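Local coordinates for Slr1951 protein (Synechocystis sp., PDB 3HX1) that is of unknown function but carries a forkhead-associated (FHA) domain, a fold that in relatives binds phosphothreonine peptides, and may likewise recognise phosphorylated partners, at residues Y32-G35 against D41-I44. Sequence-based numbering, arbitrary orientation.
Sequences YTIG and DIRI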
loop_
_atom_site.group_PDB
_atom_site.type_symbol
_atom_site.label_atom_id
_atom_site.label_comp_id
_atom_site.label_asym_id
_atom_site.label_seq_id
_atom_site.Cartn_x
_atom_site.Cartn_y
_atom_site.Cartn_z
ATOM N N TYR A 32 3.449 -7.044 5.342
ATOM C CA TYR A 32 3.958 -5.683 5.426
ATOM C C TYR A 32 2.881 -4.765 5.967
ATOM O O TYR A 32 1.767 -4.755 5.452
ATOM C CB TYR A 32 4.345 -5.163 4.044
ATOM C CG TYR A 32 5.659 -5.642 3.483
ATOM C CD1 TYR A 32 6.873 -5.239 4.040
ATOM C CD2 TYR A 32 5.693 -6.438 2.338
ATOM C CE1 TYR A 32 8.091 -5.605 3.459
ATOM C CE2 TYR A 32 6.901 -6.811 1.750
ATOM C CZ TYR A 32 8.097 -6.394 2.313
ATOM O OH TYR A 32 9.287 -6.755 1.712
ATOM N N THR A 33 3.191 -4.000 7.008
ATOM C CA THR A 33 2.215 -3.044 7.516
ATOM C C THR A 33 2.564 -1.765 6.781
ATOM O O THR A 33 3.719 -1.555 6.406
ATOM C CB THR A 33 2.331 -2.797 9.033
ATOM O OG1 THR A 33 3.681 -2.445 9.363
ATOM C CG2 THR A 33 1.914 -4.035 9.806
ATOM N N ILE A 34 1.575 -0.913 6.568
ATOM C CA ILE A 34 1.799 0.323 5.844
ATOM C C ILE A 34 1.160 1.477 6.584
ATOM O O ILE A 34 0.040 1.353 7.090
ATOM C CB ILE A 34 1.173 0.235 4.449
ATOM C CG1 ILE A 34 1.813 -0.911 3.665
ATOM C CG2 ILE A 34 1.338 1.548 3.722
ATOM C CD1 ILE A 34 1.127 -1.194 2.353
ATOM N N GLY A 35 1.861 2.606 6.644
ATOM C CA GLY A 35 1.313 3.758 7.334
ATOM C C GLY A 35 2.298 4.894 7.463
ATOM O O GLY A 35 3.438 4.786 7.010
ATOM N N ASP A 41 6.129 -0.961 8.389
ATOM C CA ASP A 41 7.226 -1.508 7.600
ATOM C C ASP A 41 7.504 -0.606 6.400
ATOM O O ASP A 41 8.657 -0.350 6.063
ATOM C CB ASP A 41 6.872 -2.911 7.122
ATOM C CG ASP A 41 6.566 -3.856 8.275
ATOM O OD1 ASP A 41 7.496 -4.177 9.054
ATOM O OD2 ASP A 41 5.390 -4.274 8.409
ATOM N N ILE A 42 6.444 -0.121 5.758
ATOM C CA ILE A 42 6.583 0.759 4.599
ATOM C C ILE A 42 5.958 2.100 4.945
ATOM O O ILE A 42 4.745 2.211 5.044
ATOM C CB ILE A 42 5.869 0.163 3.379
ATOM C CG1 ILE A 42 6.511 -1.185 3.022
ATOM C CG2 ILE A 42 5.944 1.129 2.213
ATOM C CD1 ILE A 42 5.769 -1.972 1.975
ATOM N N ARG A 43 6.771 3.127 5.138
ATOM C CA ARG A 43 6.211 4.411 5.512
ATOM C C ARG A 43 5.635 5.177 4.363
ATOM O O ARG A 43 6.266 5.301 3.317
ATOM C CB ARG A 43 7.250 5.296 6.210
ATOM C CG ARG A 43 7.674 4.778 7.565
ATOM C CD ARG A 43 8.572 5.771 8.282
ATOM N NE ARG A 43 7.858 6.968 8.716
ATOM C CZ ARG A 43 8.417 7.970 9.394
ATOM N NH1 ARG A 43 9.703 7.933 9.722
ATOM N NH2 ARG A 43 7.683 9.010 9.755
ATOM N N ILE A 44 4.412 5.663 4.553
ATOM C CA ILE A 44 3.756 6.492 3.558
ATOM C C ILE A 44 3.552 7.815 4.280
ATOM O O ILE A 44 2.603 7.981 5.048
ATOM C CB ILE A 44 2.395 5.941 3.110
ATOM C CG1 ILE A 44 2.573 4.844 2.055
ATOM C CG2 ILE A 44 1.597 7.056 2.459
ATOM C CD1 ILE A 44 3.336 3.666 2.514
#
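T33 and D41 hold one another through three hydrogen bonds. OD2 of D41 accepts a hydrogen bond from the backbone N of T33 at 2.6 Å, through the lone pair turned away from OD1 and on a nearly straight line (169°). The same oxygen accepts one from the hydroxyl OG1 of T33 at 2.7 Å, but from well above the carboxylate plane. OG1 in turn accepts a hydrogen bond from the backbone N of D41 at 3.0 Å. With chi1 at 53°, OG1 lies between the backbone N and the carbonyl carbon of T33, which brings it near both the D41 carboxylate and the D41 backbone N. A valine in its place would probably leave the D41 backbone N without this acceptor and the carboxylate held by the T33 N alone of these two donors, less firmly fixed in rotation. The Y32 ring stands steeply to the carboxylate, the planes 71° apart, and meets CB of D41 at its edge. Over one face of that ring lies CD1 of I42, 4.0 Å from Y32 CG. I34 and I42 point to the same face of the sheet, with I34 CG1 4.2 Å from I42 CB. The backbones pair in parallel: I42 N donates to T33 O, G35 N weakly to I42 O, and I44 N to G35 O at 2.8 Å. Strand 42-43, two residues long, is an outermost strand of the mixed sheet of this FHA beta-sandwich in this chain. Its neighbour 31-35 pairs on its other side with strand 54-58. I42 and I44 reach the opposing sheet at I16 of strand 11-18, and Y32 and I42 both touch L27 of strand 21-27.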